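Local coordinates for protein 4-carboxymuconolactone decarboxylase (Sinorhizobium meliloti, PDB 4G9Q) that belongs to the carboxymuconolactone decarboxylase family, forms an all-alpha trimer probably linked to benzoate degradation, and may have peroxiredoxin-like activity, at residues Q55-Q58 / Q59-G63; L93-Y96 / A97-L101. All blocks are in the same frame, centred on the assembly; numbering follows the deposited sequence.

Interaction 1 of 2, residues Q55-Q58 / Q59-G63; sequences QYTQ and QRLYG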
loop_
_atom_site.group_PDB
_atom_site.type_symbol
_atom_site.label_atom_id
_atom_site.label_comp_id
_atom_site.label_asym_id
_atom_site.label_seq_id
_atom_site.Cartn_x
_atom_site.Cartn_y
_atom_site.Cartn_z
ATOM N N GLN A 55 -13.408 -21.414 -6.839
ATOM C CA GLN A 55 -14.777 -21.420 -7.353
ATOM C C GLN A 55 -15.277 -20.003 -7.631
ATOM O O GLN A 55 -15.844 -19.733 -8.699
ATOM C CB GLN A 55 -15.716 -22.115 -6.369
ATOM C CG GLN A 55 -17.099 -22.375 -6.933
ATOM C CD GLN A 55 -17.140 -23.646 -7.743
ATOM O OE1 GLN A 55 -16.595 -23.717 -8.850
ATOM N NE2 GLN A 55 -17.768 -24.670 -7.190
ATOM N N TYR A 56 -15.061 -19.102 -6.674
ATOM C CA TYR A 56 -15.459 -17.702 -6.832
ATOM C C TYR A 56 -14.741 -17.032 -8.006
ATOM O O TYR A 56 -15.341 -16.239 -8.737
ATOM C CB TYR A 56 -15.192 -16.910 -5.549
ATOM C CG TYR A 56 -16.160 -17.141 -4.404
ATOM C CD1 TYR A 56 -17.518 -17.378 -4.631
ATOM C CD2 TYR A 56 -15.719 -17.064 -3.084
ATOM C CE1 TYR A 56 -18.408 -17.556 -3.565
ATOM C CE2 TYR A 56 -16.597 -17.242 -2.017
ATOM C CZ TYR A 56 -17.934 -17.490 -2.264
ATOM O OH TYR A 56 -18.797 -17.656 -1.205
ATOM N N THR A 57 -13.463 -17.356 -8.189
ATOM C CA THR A 57 -12.687 -16.807 -9.306
ATOM C C THR A 57 -13.354 -17.175 -10.630
ATOM O O THR A 57 -13.593 -16.312 -11.487
ATOM C CB THR A 57 -11.228 -17.316 -9.287
ATOM O OG1 THR A 57 -10.596 -16.894 -8.076
ATOM C CG2 THR A 57 -10.442 -16.765 -10.483
ATOM N N GLN A 58 -13.679 -18.455 -10.772
ATOM C CA GLN A 58 -14.303 -18.957 -11.987
ATOM C C GLN A 58 -15.717 -18.417 -12.184
ATOM O O GLN A 58 -16.024 -17.840 -13.229
ATOM C CB GLN A 58 -14.295 -20.493 -12.002
ATOM C CG GLN A 58 -12.891 -21.109 -11.976
ATOM C CD GLN A 58 -11.952 -20.519 -13.020
ATOM O OE1 GLN A 58 -10.821 -20.137 -12.708
ATOM N NE2 GLN A 58 -12.417 -20.435 -14.262
ATOM N N GLN A 59 -16.567 -18.581 -11.174
ATOM C CA GLN A 59 -17.986 -18.275 -11.330
ATOM C C GLN A 59 -18.345 -16.797 -11.216
ATOM O O GLN A 59 -19.230 -16.322 -11.930
ATOM C CB GLN A 59 -18.822 -19.095 -10.353
ATOM C CG GLN A 59 -18.709 -20.594 -10.589
ATOM C CD GLN A 59 -19.658 -21.395 -9.731
ATOM O OE1 GLN A 59 -20.258 -20.868 -8.793
ATOM N NE2 GLN A 59 -19.799 -22.682 -10.046
ATOM N N ARG A 60 -17.681 -16.085 -10.309
ATOM C CA ARG A 60 -18.002 -14.683 -10.050
ATOM C C ARG A 60 -17.089 -13.724 -10.801
ATOM O O ARG A 60 -17.564 -12.891 -11.571
ATOM C CB ARG A 60 -17.960 -14.382 -8.552
ATOM C CG ARG A 60 -19.006 -15.151 -7.771
ATOM C CD ARG A 60 -19.000 -14.758 -6.315
ATOM N NE ARG A 60 -20.211 -15.252 -5.674
ATOM C CZ ARG A 60 -20.533 -15.065 -4.397
ATOM N NH1 ARG A 60 -19.725 -14.402 -3.575
ATOM N NH2 ARG A 60 -21.681 -15.545 -3.946
ATOM N N LEU A 61 -15.782 -13.836 -10.579
ATOM C CA LEU A 61 -14.846 -12.894 -11.187
ATOM C C LEU A 61 -14.847 -13.022 -12.708
ATOM O O LEU A 61 -15.161 -12.067 -13.420
ATOM C CB LEU A 61 -13.436 -13.056 -10.612
ATOM C CG LEU A 61 -12.411 -12.018 -11.078
ATOM C CD1 LEU A 61 -12.876 -10.587 -10.783
ATOM C CD2 LEU A 61 -11.053 -12.312 -10.450
ATOM N N TYR A 62 -14.533 -14.212 -13.205
ATOM C CA TYR A 62 -14.497 -14.415 -14.645
ATOM C C TYR A 62 -15.861 -14.669 -15.273
ATOM O O TYR A 62 -16.125 -14.211 -16.388
ATOM C CB TYR A 62 -13.467 -15.485 -15.008
ATOM C CG TYR A 62 -12.096 -14.880 -15.038
ATOM C CD1 TYR A 62 -11.601 -14.304 -16.212
ATOM C CD2 TYR A 62 -11.317 -14.811 -13.886
ATOM C CE1 TYR A 62 -10.355 -13.715 -16.247
ATOM C CE2 TYR A 62 -10.062 -14.220 -13.907
ATOM C CZ TYR A 62 -9.589 -13.679 -15.093
ATOM O OH TYR A 62 -8.352 -13.096 -15.129
ATOM N N GLY A 63 -16.732 -15.361 -14.544
ATOM C CA GLY A 63 -18.035 -15.765 -15.069
ATOM C C GLY A 63 -19.093 -14.679 -15.035
ATOM O O GLY A 63 -20.096 -14.754 -15.759
#
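Tyr-56 and Arg-60 meet one turn apart within helix 51-65, in a local contact where the alpha-helical hydrogen-bond pattern widens into a pi-type turn. The change of pattern is read from the backbone. Gln-59 N still bonds to Gln-55 O, four residues back, at 2.8 Å, whereas Tyr-62 N reaches five residues back to Thr-57 O at 2.9 Å. The switch falls on Tyr-56 O, which accepts both Arg-60 N at 2.8 Å and Leu-61 N at 3.1 Å; the Leu-61 donor lies in the carbonyl plane, the Arg-60 donor tilted from it.

Toward the second subunit, the Arg-60 chain runs extended (chi2 -176°) beside the Tyr-56 ring and pointing the same way. Ring and guanidinium planes are 23° apart, and Tyr-56 CE1 sits over the centre of one guanidinium face, 3.4 Å from Arg-60 CZ. This cover leaves the nitrogens at the rim for polar partners: NH2 forms a salt bridge to Asp-191 of the second subunit, and NH1 is hydrogen-bonded to Tyr-119 OH of that subunit. The amides of Gln-55 and Gln-59 stack with their planes 12° apart, Gln-59 NE2 lying 3.6 Å from Gln-55 CD. On another side, Thr-57 CG2 lies 4.0 Å from Tyr-62 CD2, while Thr-57 O approaches that ring at its edge.

Tyr-56 and Arg-60 face the second subunit, Tyr-62 packs on helix 234-248 of its own chain, and Leu-61 touches both that helix and Trp-123 of the second subunit.

Interaction 2 of 2, residues L93-Y96 / A97-L101; sequences LTYY and ADQAL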
loop_
_atom_site.group_PDB
_atom_site.type_symbol
_atom_site.label_atom_id
_atom_site.label_comp_id
_atom_site.label_asym_id
_atom_site.label_seq_id
_atom_site.Cartn_x
_atom_site.Cartn_y
_atom_site.Cartn_z
ATOM N N LEU A 93 1.149 -9.793 -13.565
ATOM C CA LEU A 93 1.155 -9.105 -14.852
ATOM C C LEU A 93 1.507 -9.977 -16.043
ATOM O O LEU A 93 1.070 -9.692 -17.146
ATOM C CB LEU A 93 2.107 -7.904 -14.818
ATOM C CG LEU A 93 1.618 -6.467 -14.973
ATOM C CD1 LEU A 93 0.151 -6.240 -14.635
ATOM C CD2 LEU A 93 2.528 -5.538 -14.169
ATOM N N THR A 94 2.303 -11.020 -15.839
ATOM C CA THR A 94 2.631 -11.914 -16.948
ATOM C C THR A 94 1.333 -12.474 -17.538
ATOM O O THR A 94 1.108 -12.405 -18.752
ATOM C CB THR A 94 3.590 -13.043 -16.518
ATOM O OG1 THR A 94 4.749 -12.469 -15.902
ATOM C CG2 THR A 94 4.040 -13.857 -17.728
ATOM N N TYR A 95 0.469 -12.989 -16.670
ATOM C CA TYR A 95 -0.828 -13.492 -17.095
ATOM C C TYR A 95 -1.724 -12.363 -17.602
ATOM O O TYR A 95 -2.298 -12.459 -18.688
ATOM C CB TYR A 95 -1.518 -14.265 -15.959
ATOM C CG TYR A 95 -2.937 -14.655 -16.294
ATOM C CD1 TYR A 95 -3.208 -15.783 -17.071
ATOM C CD2 TYR A 95 -4.014 -13.885 -15.848
ATOM C CE1 TYR A 95 -4.519 -16.133 -17.388
ATOM C CE2 TYR A 95 -5.315 -14.225 -16.158
ATOM C CZ TYR A 95 -5.563 -15.350 -16.926
ATOM O OH TYR A 95 -6.857 -15.673 -17.234
ATOM N N TYR A 96 -1.833 -11.288 -16.822
ATOM C CA TYR A 96 -2.785 -10.232 -17.158
ATOM C C TYR A 96 -2.398 -9.384 -18.364
ATOM O O TYR A 96 -3.274 -8.925 -19.094
ATOM C CB TYR A 96 -3.152 -9.380 -15.935
ATOM C CG TYR A 96 -4.252 -10.033 -15.124
ATOM C CD1 TYR A 96 -5.567 -10.043 -15.586
ATOM C CD2 TYR A 96 -3.971 -10.674 -13.920
ATOM C CE1 TYR A 96 -6.581 -10.657 -14.858
ATOM C CE2 TYR A 96 -4.977 -11.289 -13.185
ATOM C CZ TYR A 96 -6.277 -11.276 -13.659
ATOM O OH TYR A 96 -7.273 -11.888 -12.937
ATOM N N ALA A 97 -1.096 -9.204 -18.589
ATOM C CA ALA A 97 -0.628 -8.498 -19.787
ATOM C C ALA A 97 -0.875 -9.342 -21.030
ATOM O O ALA A 97 -1.278 -8.815 -22.065
ATOM C CB ALA A 97 0.847 -8.111 -19.673
ATOM N N ASP A 98 -0.652 -10.654 -20.920
ATOM C CA ASP A 98 -0.960 -11.573 -22.015
ATOM C C ASP A 98 -2.448 -11.508 -22.357
ATOM O O ASP A 98 -2.820 -11.413 -23.525
ATOM C CB ASP A 98 -0.562 -13.011 -21.663
ATOM C CG ASP A 98 -0.912 -13.996 -22.769
ATOM O OD1 ASP A 98 -0.145 -14.091 -23.746
ATOM O OD2 ASP A 98 -1.957 -14.672 -22.665
ATOM N N GLN A 99 -3.291 -11.558 -21.327
ATOM C CA GLN A 99 -4.736 -11.460 -21.518
ATOM C C GLN A 99 -5.121 -10.135 -22.160
ATOM O O GLN A 99 -6.007 -10.093 -23.011
ATOM C CB GLN A 99 -5.480 -11.630 -20.195
ATOM C CG GLN A 99 -5.602 -13.069 -19.716
ATOM C CD GLN A 99 -6.410 -13.951 -20.657
ATOM O OE1 GLN A 99 -7.533 -13.615 -21.044
ATOM N NE2 GLN A 99 -5.837 -15.091 -21.025
ATOM N N ALA A 100 -4.454 -9.052 -21.755
ATOM C CA ALA A 100 -4.732 -7.735 -22.331
ATOM C C ALA A 100 -4.471 -7.724 -23.837
ATOM O O ALA A 100 -5.282 -7.220 -24.617
ATOM C CB ALA A 100 -3.905 -6.660 -21.636
ATOM N N LEU A 101 -3.339 -8.300 -24.236
ATOM C CA LEU A 101 -2.980 -8.416 -25.650
ATOM C C LEU A 101 -4.020 -9.235 -26.417
ATOM O O LEU A 101 -4.442 -8.848 -27.510
ATOM C CB LEU A 101 -1.582 -9.022 -25.796
ATOM C CG LEU A 101 -0.416 -8.184 -25.258
ATOM C CD1 LEU A 101 0.846 -9.018 -25.178
ATOM C CD2 LEU A 101 -0.188 -6.945 -26.125
HETATM O O HOH W 1 -2.996 -14.956 -20.266
#
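Tyr-95 and Gln-99 pair one turn apart near the start of helix 93-102, through a bridging water as well as direct contact. Water 1 has three partners: it donates to Tyr-95 O and to Asp-98 OD2, the latter at 2.6 Å, and accepts from Gln-99 NE2 at 2.9 Å. Tyr-95 O therefore has two donors, the water and Gln-99 N at 3.0 Å, the second nearly straight with an N-H...O angle of 163°. The other carboxylate oxygen of Asp-98, OD1, is held by a salt bridge to Arg-140, so both oxygens of this group have partners.

With chi2 at -63°, the Gln-99 chain bends so that CG lies over one face of the Tyr-95 ring, 3.9 Å from the centroid and 23° off the normal, a CH-pi contact. Beneath these side chains runs a regular alpha-helical turn, its i to i+4 bonds passing from Leu-93 O to Ala-97 N through to Tyr-96 O to Ala-100 N. Within this all-alpha fold it is enclosed by helices of its own chain: Ala-100 packs on helices 73-86 and 107-120, Ala-97 on helix 130-139.

The two tyrosines are also packed together, Tyr-95 CD2 standing 3.7 Å above the plane of the Tyr-96 ring, over its centre. Each hydroxyl is satisfied beyond the helix, Tyr-95 OH by Pro-34 O and Tyr-96 OH by Tyr-62 and Tyr-247. Replacing Tyr-95 by an alanine would remove the ring and hydroxyl, and would probably leave Pro-34 O without this donor and Gln-99 CG without the face it rests on, so that the glutamine is held mainly through its water. Thr-94 OG1 bonds to Pro-132 O, joining the helix to the first turn of helix 130-139.

From the N terminus, interaction 1 comes first, in helix 51-65, and interaction 2 follows in helix 93-102, with helix 73-86 between them. Each joins adjacent segments with no residues between, so neither closes a loop; they stand in series, neither nesting nor crossing. Their centres are about 18 Å apart, yet the two helices meet directly: Tyr-62 OH lies 2.7 Å from Tyr-96 OH, a probable hydrogen bond, and 3.4 Å from Tyr-95 CE2. This junction connects a helix at the subunit interface to one whose two segments touch no other chain. Gln-33 and Pro-34 of the N-terminal loop contact both helices, while Tyr-247 brings in helix 234-248.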